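Local coordinates for protein extracellular ligand-binding receptor (Desulfitobacterium hafniense, PDB 4Q6B) that binds leucine, probably as the substrate-binding component that hands amino acids to an ABC transporter, at residues A288-V293 and E322-M327; F120-S125 and G326-D331; V146-D151 and N178-L183. All coordinates share one frame; numbering follows the deposited sequence.

In the fold
From the N terminus, the chain first lays down a five-stranded parallel sheet, whose last strand, 119-121, runs into F120-S125. Interaction 2 opens here and closes some 200 residues later at G326-D331. Nested inside that long loop, interaction 3 joins V146-D151 to N178-L183, a short closure around one helix and one strand of the second sheet. Interaction 1 opens afterwards, at A288-V293, and ends at E322-M327, so interactions 1 and 2 finish on the same hairpin and share G326 and M327. They touch through N122 with A288 and H328 with D291, tying helix 284-301, the hairpin and the first sheet together. Interaction 3 stands apart, its centre about 35 Å from that of interaction 1.

Interaction 1: A288-V293 and E322-M327; sequences AGYDAV and EGVMGM
The carboxylate of D291 turns its syn side to two successive peptide N-H groups, with V324 N at OD1 and M325 N at OD2. The first bond, V324 N to D291 OD1, is 2.8 Å long and nearly straight at 164°; the second, M325 N to D291 OD2, is 3.0 Å and arrives 22° out of the carboxylate plane. V324 CG2 and M325 CG lie on the side of the plane toward which M325 N is tilted, the latter 3.4 Å from D291 OD2. G323 CA lies on the other side, 3.5 Å from D291 OD1, and a CB there would collide with OD2. D291 OD2 takes a further hydrogen bond from H328 NE2, also from the side away from M325 N. So gripped, the buried carboxylate is probably restrained from rotating, and the three donors probably help it keep its charge.

The Y290 ring has D291 OD1 in plane at its edge, while V324 CG1 reaches it obliquely, 3.7 Å from CE1, the two side chains crossing at about a right angle. The ring also meets F270 and side chains of helix 26-39. M325, a selenomethionine, packs its SE on A288, 3.6 Å from CA.

G323 and G326 are paired by two backbone hydrogen bonds around V324 and M325, whose backbone angles suit a type I turn. The whole exemplifies a beta-hairpin with a two-residue loop docked by its tip on a helix, here helix 284-301 of the periplasmic-binding fold, with one acidic side chain holding the turn and apolar contacts beside it.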
# COMPACT_ATOMS: atom_id res chain seq x y z
N ALA A 288 7.35 0.29 4.64
CA ALA A 288 6.21 1.15 5.04
C ALA A 288 6.02 1.16 6.56
O ALA A 288 5.77 2.21 7.16
CB ALA A 288 4.95 0.68 4.31
N GLY A 289 6.14 -0.01 7.19
CA GLY A 289 6.10 -0.08 8.66
C GLY A 289 7.22 0.71 9.32
O GLY A 289 7.01 1.42 10.33
N TYR A 290 8.44 0.58 8.79
CA TYR A 290 9.58 1.29 9.32
C TYR A 290 9.34 2.80 9.20
O TYR A 290 9.48 3.55 10.20
CB TYR A 290 10.86 0.82 8.58
CG TYR A 290 12.14 1.46 9.10
CD1 TYR A 290 12.56 2.71 8.64
CD2 TYR A 290 12.93 0.81 10.03
CE1 TYR A 290 13.76 3.28 9.09
CE2 TYR A 290 14.09 1.37 10.52
CZ TYR A 290 14.51 2.62 10.05
OH TYR A 290 15.69 3.16 10.54
N ASP A 291 8.96 3.27 8.02
CA ASP A 291 8.74 4.71 7.87
C ASP A 291 7.58 5.18 8.78
O ASP A 291 7.65 6.34 9.30
CB ASP A 291 8.44 5.12 6.42
CG ASP A 291 9.71 5.38 5.61
OD1 ASP A 291 10.85 5.32 6.14
OD2 ASP A 291 9.56 5.64 4.39
N ALA A 292 6.59 4.33 9.03
CA ALA A 292 5.47 4.80 9.84
C ALA A 292 5.92 5.04 11.27
O ALA A 292 5.50 5.98 11.91
CB ALA A 292 4.32 3.76 9.84
N VAL A 293 6.72 4.13 11.81
CA VAL A 293 7.24 4.26 13.17
C VAL A 293 8.15 5.48 13.25
O VAL A 293 8.03 6.28 14.18
CB VAL A 293 8.01 2.99 13.63
CG1 VAL A 293 8.81 3.26 14.94
CG2 VAL A 293 7.07 1.82 13.82
N GLU A 322 11.63 13.04 4.62
CA GLU A 322 12.34 11.97 3.91
C GLU A 322 12.41 10.69 4.70
O GLU A 322 12.87 10.69 5.86
CB GLU A 322 13.76 12.46 3.60
CG GLU A 322 13.77 13.78 2.90
CD GLU A 322 13.46 13.67 1.41
OE1 GLU A 322 13.53 14.72 0.72
OE2 GLU A 322 13.18 12.56 0.92
N GLY A 323 12.01 9.60 4.04
CA GLY A 323 11.97 8.28 4.65
C GLY A 323 12.69 7.28 3.74
O GLY A 323 13.23 7.66 2.71
N VAL A 324 12.63 6.00 4.10
CA VAL A 324 13.28 4.99 3.28
C VAL A 324 12.54 4.75 1.99
O VAL A 324 13.11 4.29 1.00
CB VAL A 324 13.45 3.66 4.05
CG1 VAL A 324 14.09 3.93 5.42
CG2 VAL A 324 12.12 2.90 4.18
N MSE A 325 11.25 5.08 1.99
CA MSE A 325 10.43 4.89 0.77
C MSE A 325 10.63 6.03 -0.23
O MSE A 325 10.24 5.91 -1.40
CB MSE A 325 8.97 4.83 1.18
CG MSE A 325 8.63 3.57 1.91
SE MSE A 325 6.75 3.66 2.47
CE MSE A 325 5.93 4.10 0.71
N GLY A 326 11.20 7.14 0.22
CA GLY A 326 11.20 8.37 -0.57
C GLY A 326 10.64 9.56 0.24
O GLY A 326 10.62 9.55 1.49
N MSE A 327 10.16 10.58 -0.46
CA MSE A 327 9.65 11.72 0.27
C MSE A 327 8.18 11.60 0.56
O MSE A 327 7.37 11.37 -0.35
CB MSE A 327 9.96 13.03 -0.44
CG MSE A 327 9.51 14.20 0.39
SE MSE A 327 7.76 14.81 -0.19
CE MSE A 327 8.45 16.18 -1.38

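Interaction 2: F120-S125 and G326-D331; sequences FRNIPS and GMHRFD
F120 and R121 end an edge strand of the five-stranded parallel sheet in one lobe of the periplasmic-binding fold, where the chain first crosses to the other lobe; against them lie H328 and F330, from the hairpin strand 326-328 and the run that follows it. The aromatic pair is T-shaped: F120 points its edge at a face of F330, with centroids 4.9 Å apart and planes at 65°. F120 CD1 makes the approach, 3.7 Å from F330 CD1 and displaced toward the rim of that face.

The edge of F330 does different work. Its CE1 lies 3.2 Å from R121 O, which is in the plane of the ring and has no hydrogen-bond partner in the model. An alanine in place of F330 would probably open a gap beside the F120 edge and take from R121 O its aromatic C-H neighbour. The side chain of R121 turns the other way, to a salt bridge with D335 and to the backbone of S106 and S108.

With CG between the backbone N and the carbonyl carbon (chi1 68°), the N122 side chain runs beside H328, amide and imidazole planes only 15° apart and N122 CB 3.9 Å from H328 CE1. N122 ND2 donates to A288 O on helix 284-301. H328 is fixed at both nitrogens, ND1 bonding to D336 and NE2 to D291, and two acidic partners would probably polarise the ring. Its CE1 meets N122 O edge-on, in the plane of the imidazole, at 3.1 Å.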
# COMPACT_ATOMS: atom_id res chain seq x y z
N PHE A 120 -4.60 8.72 8.36
CA PHE A 120 -3.50 8.94 7.38
C PHE A 120 -3.11 7.64 6.72
O PHE A 120 -3.42 6.59 7.24
CB PHE A 120 -2.26 9.49 8.10
CG PHE A 120 -2.47 10.85 8.75
CD1 PHE A 120 -2.10 11.99 8.08
CD2 PHE A 120 -3.07 10.96 10.02
CE1 PHE A 120 -2.29 13.25 8.66
CE2 PHE A 120 -3.24 12.20 10.62
CZ PHE A 120 -2.84 13.35 9.93
N ARG A 121 -2.42 7.70 5.59
CA ARG A 121 -1.68 6.52 5.12
C ARG A 121 -0.37 7.01 4.64
O ARG A 121 -0.29 8.16 4.23
CB ARG A 121 -2.41 5.82 3.99
CG ARG A 121 -2.87 6.75 2.90
CD ARG A 121 -3.33 5.93 1.66
NE ARG A 121 -4.38 6.72 0.99
CZ ARG A 121 -5.59 6.25 0.71
NH1 ARG A 121 -6.50 7.06 0.18
NH2 ARG A 121 -5.89 4.98 0.97
N ASN A 122 0.68 6.18 4.69
CA ASN A 122 2.02 6.65 4.27
C ASN A 122 2.45 5.98 2.97
O ASN A 122 3.63 5.85 2.68
CB ASN A 122 3.10 6.51 5.38
CG ASN A 122 3.41 5.06 5.68
OD1 ASN A 122 2.57 4.18 5.43
ND2 ASN A 122 4.61 4.79 6.19
N ILE A 123 1.46 5.59 2.16
CA ILE A 123 1.73 4.94 0.88
C ILE A 123 0.80 5.59 -0.14
O ILE A 123 -0.21 6.21 0.25
CB ILE A 123 1.47 3.42 0.98
CG1 ILE A 123 0.02 3.15 1.45
CG2 ILE A 123 2.46 2.76 1.99
CD1 ILE A 123 -0.45 1.84 1.06
N PRO A 124 1.10 5.44 -1.44
CA PRO A 124 0.21 6.02 -2.46
C PRO A 124 -1.12 5.28 -2.52
O PRO A 124 -1.18 4.06 -2.29
CB PRO A 124 0.95 5.77 -3.79
CG PRO A 124 2.02 4.73 -3.46
CD PRO A 124 2.33 4.83 -2.00
N SER A 125 -2.18 6.01 -2.87
CA SER A 125 -3.50 5.40 -3.02
C SER A 125 -3.57 4.74 -4.38
O SER A 125 -2.69 4.96 -5.24
CB SER A 125 -4.59 6.45 -2.98
OG SER A 125 -4.63 7.17 -4.20
N GLY A 326 11.20 7.14 0.22
CA GLY A 326 11.20 8.37 -0.57
C GLY A 326 10.64 9.56 0.24
O GLY A 326 10.62 9.55 1.49
N MSE A 327 10.16 10.58 -0.46
CA MSE A 327 9.65 11.72 0.27
C MSE A 327 8.18 11.60 0.56
O MSE A 327 7.37 11.37 -0.35
CB MSE A 327 9.96 13.03 -0.44
CG MSE A 327 9.51 14.20 0.39
SE MSE A 327 7.76 14.81 -0.19
CE MSE A 327 8.45 16.18 -1.38
N HIS A 328 7.85 11.75 1.84
CA HIS A 328 6.47 11.67 2.33
C HIS A 328 5.92 13.08 2.53
O HIS A 328 6.66 13.97 2.89
CB HIS A 328 6.44 10.96 3.69
CG HIS A 328 6.73 9.48 3.62
ND1 HIS A 328 5.76 8.53 3.35
CD2 HIS A 328 7.88 8.78 3.81
CE1 HIS A 328 6.30 7.32 3.37
NE2 HIS A 328 7.59 7.45 3.65
N ARG A 329 4.63 13.27 2.31
CA ARG A 329 4.01 14.53 2.71
C ARG A 329 2.51 14.33 2.82
O ARG A 329 1.89 13.84 1.88
CB ARG A 329 4.30 15.61 1.68
CG ARG A 329 3.73 16.94 2.10
CD ARG A 329 4.04 17.99 1.06
NE ARG A 329 3.74 19.29 1.68
CZ ARG A 329 4.21 20.46 1.24
NH1 ARG A 329 3.87 21.59 1.87
NH2 ARG A 329 5.03 20.50 0.19
N PHE A 330 1.95 14.68 3.96
CA PHE A 330 0.50 14.46 4.18
C PHE A 330 -0.28 15.68 3.78
O PHE A 330 0.13 16.81 4.08
CB PHE A 330 0.22 14.15 5.63
CG PHE A 330 0.83 12.91 6.09
CD1 PHE A 330 0.48 11.71 5.51
CD2 PHE A 330 1.72 12.92 7.15
CE1 PHE A 330 1.03 10.54 5.94
CE2 PHE A 330 2.25 11.73 7.60
CZ PHE A 330 1.90 10.54 6.98
N ASP A 331 -1.39 15.48 3.07
CA ASP A 331 -2.27 16.60 2.77
C ASP A 331 -3.38 16.76 3.81
O ASP A 331 -3.39 16.08 4.85
CB ASP A 331 -2.78 16.57 1.31
CG ASP A 331 -3.83 15.47 1.04
OD1 ASP A 331 -4.30 14.80 1.98
OD2 ASP A 331 -4.21 15.29 -0.13

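Interaction 3: V146-D151 and N178-L183; sequences VIYYTD and NYYGNL
Y148 has its CG anti to the backbone N (chi1 178°), and from there the ring's CE1 and OH meet N178 and Y180. Its CE1 comes 3.8 Å from N178 C, and its OH lies 3.6 Å from Y180 CE1. The two tyrosine side chains cross at about a right angle, and their ring planes are 56° apart, an oblique meeting. A water in the plane of the Y148 ring bonds to Y148 OH at 2.9 Å and accepts a weak bond from Y180 N, bridging phenol and backbone. Y148 also stacks on F177, while Y180 OH is held by D217 of helix 207-221.

The setting is a beta-alpha-beta unit: strand 144-149, helix 153-168 and the adjacent parallel strand 172-177, with both segments at the C-terminal ends of the strands. There the chain at N178 swings across the end of the first strand before N182 caps helix 183-195.

Y149 follows, offering a ring face to N178. N178 CB stands 4.0 Å from the centroid of the Y149 ring, 14° off its normal, in a CH-pi contact. The backbone of Y149 joins in, its O 3.1 Å from N178 CB and 3.3 Å from N178 CA, the second a CA-H...O contact. Y149 also makes a cation-pi contact with R176, which together with D175 belongs to a calcium site. Farther along, D151 CB rests 4.1 Å from N178 CG.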
# COMPACT_ATOMS: atom_id res chain seq x y z
N VAL A 146 -7.19 -3.75 -22.35
CA VAL A 146 -8.36 -4.43 -21.74
C VAL A 146 -8.24 -4.33 -20.22
O VAL A 146 -7.15 -4.35 -19.69
CB VAL A 146 -8.42 -5.93 -22.15
CG1 VAL A 146 -9.43 -6.73 -21.30
CG2 VAL A 146 -8.83 -6.07 -23.64
N ILE A 147 -9.36 -4.20 -19.51
CA ILE A 147 -9.31 -4.15 -18.04
C ILE A 147 -10.08 -5.36 -17.50
O ILE A 147 -11.26 -5.54 -17.82
CB ILE A 147 -9.93 -2.85 -17.46
CG1 ILE A 147 -9.10 -1.62 -17.86
CG2 ILE A 147 -9.99 -2.90 -15.91
CD1 ILE A 147 -9.79 -0.32 -17.44
N TYR A 148 -9.42 -6.19 -16.69
CA TYR A 148 -10.09 -7.30 -15.98
C TYR A 148 -10.29 -6.78 -14.57
O TYR A 148 -9.32 -6.40 -13.93
CB TYR A 148 -9.18 -8.54 -15.93
CG TYR A 148 -9.73 -9.73 -15.18
CD1 TYR A 148 -11.06 -10.14 -15.33
CD2 TYR A 148 -8.90 -10.50 -14.37
CE1 TYR A 148 -11.58 -11.29 -14.65
CE2 TYR A 148 -9.37 -11.62 -13.71
CZ TYR A 148 -10.71 -12.03 -13.86
OH TYR A 148 -11.19 -13.12 -13.18
N TYR A 149 -11.52 -6.73 -14.08
CA TYR A 149 -11.72 -6.08 -12.79
C TYR A 149 -12.64 -6.87 -11.86
O TYR A 149 -13.39 -7.72 -12.33
CB TYR A 149 -12.26 -4.65 -12.98
CG TYR A 149 -13.67 -4.61 -13.49
CD1 TYR A 149 -14.74 -4.39 -12.62
CD2 TYR A 149 -13.93 -4.80 -14.83
CE1 TYR A 149 -16.04 -4.41 -13.07
CE2 TYR A 149 -15.22 -4.80 -15.30
CZ TYR A 149 -16.26 -4.59 -14.43
OH TYR A 149 -17.55 -4.59 -14.91
N THR A 150 -12.58 -6.61 -10.54
CA THR A 150 -13.54 -7.18 -9.61
C THR A 150 -14.75 -6.27 -9.53
O THR A 150 -14.62 -5.06 -9.32
CB THR A 150 -12.93 -7.35 -8.21
OG1 THR A 150 -11.84 -8.28 -8.29
CG2 THR A 150 -13.97 -7.88 -7.23
N ASP A 151 -15.94 -6.84 -9.72
CA ASP A 151 -17.14 -6.02 -9.69
C ASP A 151 -17.59 -5.72 -8.26
O ASP A 151 -18.70 -6.11 -7.85
CB ASP A 151 -18.26 -6.67 -10.52
CG ASP A 151 -19.42 -5.73 -10.74
OD1 ASP A 151 -19.21 -4.50 -10.59
OD2 ASP A 151 -20.55 -6.20 -11.05
N ASN A 178 -15.32 -8.89 -16.05
CA ASN A 178 -15.14 -9.26 -14.64
C ASN A 178 -15.31 -10.75 -14.34
O ASN A 178 -15.19 -11.19 -13.17
CB ASN A 178 -16.05 -8.44 -13.77
CG ASN A 178 -17.53 -8.68 -14.07
OD1 ASN A 178 -18.19 -7.85 -14.68
ND2 ASN A 178 -18.04 -9.82 -13.64
N TYR A 179 -15.62 -11.52 -15.37
CA TYR A 179 -15.83 -12.96 -15.20
C TYR A 179 -15.56 -13.69 -16.50
O TYR A 179 -15.95 -13.21 -17.56
CB TYR A 179 -17.26 -13.25 -14.76
CG TYR A 179 -17.53 -14.72 -14.48
CD1 TYR A 179 -17.03 -15.32 -13.34
CD2 TYR A 179 -18.28 -15.53 -15.36
CE1 TYR A 179 -17.25 -16.65 -13.05
CE2 TYR A 179 -18.50 -16.87 -15.08
CZ TYR A 179 -17.98 -17.42 -13.94
OH TYR A 179 -18.20 -18.74 -13.63
N TYR A 180 -14.94 -14.87 -16.39
CA TYR A 180 -14.94 -15.86 -17.47
C TYR A 180 -15.14 -17.24 -16.85
O TYR A 180 -14.63 -17.49 -15.75
CB TYR A 180 -13.63 -15.78 -18.29
CG TYR A 180 -12.38 -16.07 -17.50
CD1 TYR A 180 -11.80 -15.10 -16.69
CD2 TYR A 180 -11.76 -17.29 -17.58
CE1 TYR A 180 -10.66 -15.38 -15.97
CE2 TYR A 180 -10.63 -17.58 -16.85
CZ TYR A 180 -10.10 -16.62 -16.05
OH TYR A 180 -8.98 -16.94 -15.33
N GLY A 181 -15.88 -18.13 -17.52
CA GLY A 181 -16.25 -19.40 -16.94
C GLY A 181 -15.26 -20.54 -17.06
O GLY A 181 -15.26 -21.45 -16.23
N ASN A 182 -14.45 -20.54 -18.12
CA ASN A 182 -13.49 -21.62 -18.37
C ASN A 182 -12.47 -21.15 -19.39
O ASN A 182 -12.56 -20.02 -19.87
CB ASN A 182 -14.14 -22.99 -18.75
CG ASN A 182 -14.97 -22.93 -20.00
OD1 ASN A 182 -14.97 -21.93 -20.74
ND2 ASN A 182 -15.70 -24.01 -20.26
N LEU A 183 -11.49 -21.98 -19.70
CA LEU A 183 -10.41 -21.54 -20.58
C LEU A 183 -10.89 -21.32 -22.03
O LEU A 183 -10.42 -20.40 -22.71
CB LEU A 183 -9.26 -22.55 -20.55
CG LEU A 183 -8.36 -22.51 -19.32
CD1 LEU A 183 -7.24 -23.55 -19.46
CD2 LEU A 183 -7.78 -21.11 -19.16
O HOH W 1 -13.57 -14.70 -13.31